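Local coordinates for thylakoid lumenal 15 kDa protein 1, chloroplastic (Arabidopsis thaliana, PDB 3N90) that is of unknown function but folds as a right-handed quadrilateral beta helix of pentapeptide repeats in the chloroplast thylakoid lumen, at residues A[57-62]-A[75-80]. The protein carries 2 engineered substitutions. Numbering follows the deposited sequence.
Sequences DLTGAD and LANVTK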
ATOM      1  N   ASP A  57       2.888  10.017  -3.265  1.00 10.58           N
ATOM      2  CA  ASP A  57       2.315   9.721  -4.574  1.00 10.63           C
ATOM      3  C   ASP A  57       2.814   8.377  -5.034  1.00 10.68           C
ATOM      4  O   ASP A  57       3.993   8.197  -5.354  1.00  9.91           O
ATOM      5  CB  ASP A  57       2.688  10.813  -5.590  1.00 10.72           C
ATOM      6  CG  ASP A  57       2.085  10.567  -6.975  1.00 13.72           C
ATOM      7  OD1 ASP A  57       1.348   9.581  -7.168  1.00 16.04           O
ATOM      8  OD2 ASP A  57       2.340  11.409  -7.877  1.00 15.51           O
ATOM      9  N   LEU A  58       1.907   7.402  -5.019  1.00 11.12           N
ATOM     10  CA  LEU A  58       2.281   6.021  -5.330  1.00 12.10           C
ATOM     11  C   LEU A  58       1.863   5.595  -6.738  1.00 12.55           C
ATOM     12  O   LEU A  58       1.877   4.397  -7.064  1.00 12.14           O
ATOM     13  CB  LEU A  58       1.702   5.056  -4.258  1.00 11.80           C
ATOM     14  CG  LEU A  58       2.554   5.021  -2.973  1.00 11.93           C
ATOM     15  CD1 LEU A  58       1.738   4.627  -1.732  1.00 14.03           C
ATOM     16  CD2 LEU A  58       3.771   4.054  -3.159  1.00 13.46           C
ATOM     17  N   THR A  59       1.482   6.562  -7.565  1.00 11.51           N
ATOM     18  CA  THR A  59       0.841   6.241  -8.827  1.00 12.80           C
ATOM     19  C   THR A  59       1.632   5.183  -9.610  1.00 12.46           C
ATOM     20  O   THR A  59       2.839   5.356  -9.841  1.00 13.32           O
ATOM     21  CB  THR A  59       0.687   7.517  -9.695  1.00 12.86           C
ATOM     22  OG1 THR A  59      -0.199   8.422  -9.035  1.00 12.91           O
ATOM     23  CG2 THR A  59       0.109   7.123 -11.068  1.00 13.27           C
ATOM     24  N   GLY A  60       0.983   4.075  -9.970  1.00 12.26           N
ATOM     25  CA  GLY A  60       1.664   3.019 -10.752  1.00 13.97           C
ATOM     26  C   GLY A  60       2.693   2.142 -10.052  1.00 13.88           C
ATOM     27  O   GLY A  60       3.394   1.335 -10.705  1.00 13.86           O
ATOM     28  N   ALA A  61       2.798   2.306  -8.728  1.00 13.33           N
ATOM     29  CA  ALA A  61       3.764   1.537  -7.952  1.00 13.42           C
ATOM     30  C   ALA A  61       3.345   0.068  -7.898  1.00 13.83           C
ATOM     31  O   ALA A  61       2.153  -0.242  -8.014  1.00 16.07           O
ATOM     32  CB  ALA A  61       3.897   2.103  -6.555  1.00 13.18           C
ATOM     33  N   ASP A  62       4.320  -0.812  -7.705  1.00 14.41           N
ATOM     34  CA  ASP A  62       4.068  -2.232  -7.415  1.00 15.44           C
ATOM     35  C   ASP A  62       4.186  -2.529  -5.916  1.00 15.34           C
ATOM     36  O   ASP A  62       5.283  -2.565  -5.356  1.00 15.41           O
ATOM     37  CB  ASP A  62       5.018  -3.110  -8.228  1.00 15.69           C
ATOM     38  CG  ASP A  62       4.590  -4.587  -8.245  1.00 18.17           C
ATOM     39  OD1 ASP A  62       3.639  -4.948  -7.511  1.00 17.74           O
ATOM     40  OD2 ASP A  62       5.243  -5.380  -8.973  1.00 21.65           O
ATOM     41  N   LEU A  75      -4.219  10.238   2.774  1.00 12.27           N
ATOM     42  CA  LEU A  75      -3.959  11.332   1.791  1.00 12.69           C
ATOM     43  C   LEU A  75      -3.098  10.909   0.607  1.00 13.43           C
ATOM     44  O   LEU A  75      -2.774  11.748  -0.249  1.00 13.88           O
ATOM     45  CB  LEU A  75      -3.299  12.565   2.439  1.00 12.22           C
ATOM     46  CG  LEU A  75      -3.895  13.139   3.734  1.00 12.33           C
ATOM     47  CD1 LEU A  75      -3.373  14.517   4.034  1.00 13.08           C
ATOM     48  CD2 LEU A  75      -5.380  13.154   3.608  1.00 14.56           C
ATOM     49  N   ALA A  76      -2.695   9.642   0.564  1.00 13.35           N
ATOM     50  CA  ALA A  76      -1.840   9.169  -0.522  1.00 12.74           C
ATOM     51  C   ALA A  76      -2.606   9.044  -1.835  1.00 13.79           C
ATOM     52  O   ALA A  76      -3.829   8.761  -1.863  1.00 13.17           O
ATOM     53  CB  ALA A  76      -1.173   7.791  -0.158  1.00 12.20           C
ATOM     54  N   ASN A  77      -1.860   9.242  -2.912  1.00 13.24           N
ATOM     55  CA  ASN A  77      -2.324   8.927  -4.260  1.00 14.36           C
ATOM     56  C   ASN A  77      -1.920   7.476  -4.558  1.00 13.39           C
ATOM     57  O   ASN A  77      -0.758   7.185  -4.824  1.00 14.11           O
ATOM     58  CB  ASN A  77      -1.702   9.929  -5.247  1.00 13.83           C
ATOM     59  CG  ASN A  77      -2.195   9.741  -6.649  1.00 17.15           C
ATOM     60  OD1 ASN A  77      -2.847   8.741  -6.948  1.00 19.76           O
ATOM     61  ND2 ASN A  77      -1.904  10.708  -7.525  1.00 15.36           N
ATOM     62  N   VAL A  78      -2.884   6.578  -4.477  1.00 14.21           N
ATOM     63  CA  VAL A  78      -2.650   5.161  -4.691  1.00 14.88           C
ATOM     64  C   VAL A  78      -3.362   4.728  -5.968  1.00 16.00           C
ATOM     65  O   VAL A  78      -4.032   3.693  -6.012  1.00 16.60           O
ATOM     66  CB  VAL A  78      -3.069   4.346  -3.420  1.00 15.82           C
ATOM     67  CG1 VAL A  78      -2.388   2.968  -3.426  1.00 15.95           C
ATOM     68  CG2 VAL A  78      -2.608   5.090  -2.175  1.00 14.66           C
ATOM     69  N   THR A  79      -3.238   5.547  -7.008  1.00 15.71           N
ATOM     70  CA  THR A  79      -3.915   5.251  -8.271  1.00 17.01           C
ATOM     71  C   THR A  79      -3.085   4.285  -9.101  1.00 17.05           C
ATOM     72  O   THR A  79      -1.866   4.407  -9.178  1.00 15.91           O
ATOM     73  CB  THR A  79      -4.221   6.548  -9.106  1.00 18.25           C
ATOM     74  OG1 THR A  79      -2.996   7.148  -9.483  1.00 21.59           O
ATOM     75  CG2 THR A  79      -5.012   7.561  -8.320  1.00 18.34           C
ATOM     76  N   LYS A  80      -3.745   3.313  -9.734  1.00 17.55           N
ATOM     77  CA  LYS A  80      -3.054   2.381 -10.650  1.00 19.08           C
ATOM     78  C   LYS A  80      -1.891   1.597 -10.010  1.00 17.56           C
ATOM     79  O   LYS A  80      -0.907   1.246 -10.667  1.00 18.68           O
ATOM     80  CB  LYS A  80      -2.607   3.111 -11.919  1.00 18.91           C
ATOM     81  CG  LYS A  80      -3.744   3.645 -12.774  1.00 21.96           C
ATOM     82  CD  LYS A  80      -3.199   4.298 -14.070  1.00 22.08           C
ATOM     83  CE  LYS A  80      -4.274   5.139 -14.757  1.00 27.88           C
ATOM     84  NZ  LYS A  80      -5.231   4.257 -15.513  1.00 31.24           N
TER
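The Asn77 side chain lies alongside that of Asp57, both pointing the same way, with amide and carboxylate planes only 5° apart. Each has CG anti to its backbone N (chi1 -176° and -179°), the same position on both backbones, and the two side chains run side by side. Asp57 OD1 approaches Asn77 ND2 to 3.5 Å, at an angle too poor for a hydrogen bond. OD1 is engaged instead within its own segment, by Thr59. It takes Thr59 OG1 on its syn lone pair at 2.7 Å. Thr59 N meets Asp57 OD1 from above the carboxylate plane at 3.0 Å, closing an Asx turn. Next to this pair, Thr59 crosses Thr79 obliquely, its OG1 3.1 Å from Thr79 OG1. Backbone bonds join the coils: Leu58 N to Asn77 O at 2.7 Å, and Gly60 N to Thr79 O at 3.0 Å. The same Thr79 O also receives a CA-H...O contact from Thr59 CA. On the buried side, Leu58 CD1 meets Val78 CG2 at 4.4 Å, a loose apolar contact between successive turns of the pentapeptide-repeat beta helix. With OD1 taken up by Thr59 and OD2 salt-bridged to Arg39 of the preceding coil, the carboxylate packs against the amide without a hydrogen bond, and main-chain bonds tie 57-62 to 75-80.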